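Uncharacterized esterase YxiM (Bacillus subtilis, PDB 2O14) is probably a hydrolase of the GDSL lipolytic family, an esterase-like enzyme that also carries a galactose-binding-like beta domain, though its natural substrate is not established. Local coordinates at residues A101-E106 and D121-P126. Residues are numbered along the deposited sequence; the frame is centred on the assembly and turned at random.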
ATOM      1  N   ALA A 101      -4.448  -0.346 -10.872  1.00 16.74           N
ATOM      2  CA  ALA A 101      -4.058   1.057 -10.861  1.00 16.68           C
ATOM      3  C   ALA A 101      -3.764   1.561  -9.455  1.00 16.22           C
ATOM      4  O   ALA A 101      -4.186   0.961  -8.464  1.00 16.72           O
ATOM      5  CB  ALA A 101      -5.166   1.899 -11.483  1.00 16.59           C
ATOM      6  N   SER A 102      -3.025   2.662  -9.379  1.00 15.96           N
ATOM      7  CA  SER A 102      -2.683   3.283  -8.103  1.00 16.36           C
ATOM      8  C   SER A 102      -3.259   4.691  -8.079  1.00 15.77           C
ATOM      9  O   SER A 102      -3.623   5.241  -9.116  1.00 13.91           O
ATOM     10  CB  SER A 102      -1.162   3.350  -7.923  1.00 17.95           C
ATOM     11  OG  SER A 102      -0.608   2.054  -7.728  1.00 17.40           O
ATOM     12  N   VAL A 103      -3.352   5.268  -6.888  1.00 21.45           N
ATOM     13  CA  VAL A 103      -3.862   6.618  -6.745  1.00 20.11           C
ATOM     14  C   VAL A 103      -2.716   7.507  -6.299  1.00 20.96           C
ATOM     15  O   VAL A 103      -1.913   7.110  -5.449  1.00 23.43           O
ATOM     16  CB  VAL A 103      -4.994   6.686  -5.695  1.00 14.34           C
ATOM     17  CG1 VAL A 103      -5.352   8.133  -5.404  1.00 13.02           C
ATOM     18  CG2 VAL A 103      -6.220   5.965  -6.211  1.00 14.34           C
ATOM     19  N   ALA A 104      -2.630   8.698  -6.886  1.00 16.00           N
ATOM     20  CA  ALA A 104      -1.585   9.659  -6.540  1.00 14.65           C
ATOM     21  C   ALA A 104      -2.232  10.981  -6.130  1.00 15.15           C
ATOM     22  O   ALA A 104      -3.276  11.361  -6.651  1.00 14.09           O
ATOM     23  CB  ALA A 104      -0.658   9.883  -7.736  1.00 12.65           C
ATOM     24  N   ALA A 105      -1.610  11.682  -5.192  1.00 14.51           N
ATOM     25  CA  ALA A 105      -2.137  12.958  -4.739  1.00 13.73           C
ATOM     26  C   ALA A 105      -0.986  13.731  -4.133  1.00 14.34           C
ATOM     27  O   ALA A 105      -0.156  13.162  -3.430  1.00 15.60           O
ATOM     28  CB  ALA A 105      -3.232  12.741  -3.711  1.00 11.41           C
ATOM     29  N   GLU A 106      -0.928  15.026  -4.424  1.00 18.74           N
ATOM     30  CA  GLU A 106       0.137  15.878  -3.917  1.00 20.32           C
ATOM     31  C   GLU A 106       1.516  15.420  -4.398  1.00 20.31           C
ATOM     32  O   GLU A 106       2.504  15.529  -3.670  1.00 20.92           O
ATOM     33  CB  GLU A 106       0.101  15.913  -2.389  1.00 26.39           C
ATOM     34  CG  GLU A 106      -1.235  16.387  -1.825  1.00 33.03           C
ATOM     35  CD  GLU A 106      -1.713  17.689  -2.461  1.00 35.99           C
ATOM     36  OE1 GLU A 106      -2.620  17.633  -3.322  1.00 35.02           O
ATOM     37  OE2 GLU A 106      -1.171  18.766  -2.108  1.00 37.51           O
ATOM     38  N   ASP A 121     -11.082   2.110  -1.784  1.00 22.88           N
ATOM     39  CA  ASP A 121     -10.146   2.135  -0.674  1.00 21.78           C
ATOM     40  C   ASP A 121     -10.230   3.529  -0.092  1.00 22.70           C
ATOM     41  O   ASP A 121     -10.791   4.433  -0.718  1.00 21.60           O
ATOM     42  CB  ASP A 121      -8.711   1.861  -1.120  1.00 22.09           C
ATOM     43  CG  ASP A 121      -7.862   1.280   0.000  1.00 22.73           C
ATOM     44  OD1 ASP A 121      -8.203   1.488   1.188  1.00 20.34           O
ATOM     45  OD2 ASP A 121      -6.855   0.615  -0.307  1.00 24.20           O
ATOM     46  N   THR A 122      -9.668   3.704   1.095  1.00 19.77           N
ATOM     47  CA  THR A 122      -9.702   4.992   1.765  1.00 22.02           C
ATOM     48  C   THR A 122      -8.338   5.333   2.348  1.00 21.71           C
ATOM     49  O   THR A 122      -7.621   4.455   2.821  1.00 22.04           O
ATOM     50  CB  THR A 122     -10.735   4.971   2.910  1.00 24.28           C
ATOM     51  OG1 THR A 122     -12.029   4.678   2.372  1.00 25.63           O
ATOM     52  CG2 THR A 122     -10.782   6.310   3.619  1.00 25.94           C
ATOM     53  N   PHE A 123      -7.975   6.609   2.311  1.00 23.98           N
ATOM     54  CA  PHE A 123      -6.699   7.033   2.880  1.00 22.81           C
ATOM     55  C   PHE A 123      -6.833   8.443   3.430  1.00 21.82           C
ATOM     56  O   PHE A 123      -7.720   9.195   3.030  1.00 22.59           O
ATOM     57  CB  PHE A 123      -5.591   6.972   1.824  1.00 19.97           C
ATOM     58  CG  PHE A 123      -5.765   7.954   0.700  1.00 17.33           C
ATOM     59  CD1 PHE A 123      -5.171   9.206   0.759  1.00 18.43           C
ATOM     60  CD2 PHE A 123      -6.521   7.620  -0.420  1.00 18.85           C
ATOM     61  CE1 PHE A 123      -5.321  10.117  -0.287  1.00 20.02           C
ATOM     62  CE2 PHE A 123      -6.681   8.522  -1.474  1.00 18.11           C
ATOM     63  CZ  PHE A 123      -6.078   9.772  -1.405  1.00 20.34           C
ATOM     64  N   GLN A 124      -5.959   8.795   4.360  1.00 21.11           N
ATOM     65  CA  GLN A 124      -5.986  10.122   4.953  1.00 21.34           C
ATOM     66  C   GLN A 124      -4.850  10.937   4.365  1.00 21.63           C
ATOM     67  O   GLN A 124      -3.802  10.392   4.023  1.00 21.99           O
ATOM     68  CB  GLN A 124      -5.843  10.010   6.464  1.00 18.33           C
ATOM     69  CG  GLN A 124      -6.967   9.225   7.090  1.00 20.80           C
ATOM     70  CD  GLN A 124      -6.828   9.092   8.591  1.00 22.60           C
ATOM     71  OE1 GLN A 124      -7.715   8.555   9.256  1.00 25.64           O
ATOM     72  NE2 GLN A 124      -5.714   9.574   9.134  1.00 20.20           N
ATOM     73  N   ILE A 125      -5.054  12.243   4.243  1.00 20.03           N
ATOM     74  CA  ILE A 125      -4.030  13.097   3.663  1.00 19.33           C
ATOM     75  C   ILE A 125      -4.140  14.531   4.163  1.00 19.84           C
ATOM     76  O   ILE A 125      -5.235  15.091   4.247  1.00 18.77           O
ATOM     77  CB  ILE A 125      -4.154  13.105   2.116  1.00 20.37           C
ATOM     78  CG1 ILE A 125      -3.017  13.911   1.485  1.00 17.92           C
ATOM     79  CG2 ILE A 125      -5.491  13.717   1.710  1.00 20.53           C
ATOM     80  CD1 ILE A 125      -3.047  13.893  -0.026  1.00 17.58           C
ATOM     81  N   PRO A 126      -3.004  15.138   4.533  1.00 25.71           N
ATOM     82  CA  PRO A 126      -3.098  16.522   5.003  1.00 26.02           C
ATOM     83  C   PRO A 126      -3.116  17.485   3.818  1.00 27.06           C
ATOM     84  O   PRO A 126      -2.412  17.278   2.826  1.00 28.43           O
ATOM     85  CB  PRO A 126      -1.848  16.681   5.868  1.00 23.71           C
ATOM     86  CG  PRO A 126      -0.856  15.765   5.203  1.00 24.19           C
ATOM     87  CD  PRO A 126      -1.696  14.546   4.882  1.00 23.03           C
TER
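Ile125 sends its delta methyl across to Glu106 and Ala105: CD1 lies 3.6 Å from Glu106 CG and 3.9 Å from Ala105 CB. The isoleucine chain is fully extended, with CG1 anti to the backbone N (chi1 -176°) and chi2 also near 180°, which carries CD1 straight over to the facing strand. A short alanine suits the receiving end of so long a side chain. Glu106, just past the end of strand 100-105, offers its aliphatic CG to the methyl; its chain then bends at chi2 (-50°), and OE1 accepts a hydrogen bond from Asn133 N. Further along, Val103 CG1 approaches Phe123 CE2 at 4.2 Å, the branched valine meeting the ring obliquely. Phe123 also packs on Val91 and Val93 of its own sheet and on Val111 of the opposing one, so its broad ring bridges the interface between the two sheets. The two segments belong to different sheets, the antiparallel five-stranded one and the mixed one, packed face to face as in the beta sandwich of galactose-binding-like domains. No hydrogen bond crosses between them. Cohesion here is therefore hydrophobic and dispersive, consistent with a buried apolar core at whose margin glutamate contributes its CG methylene while OE1 finds its partner in Asn133 N.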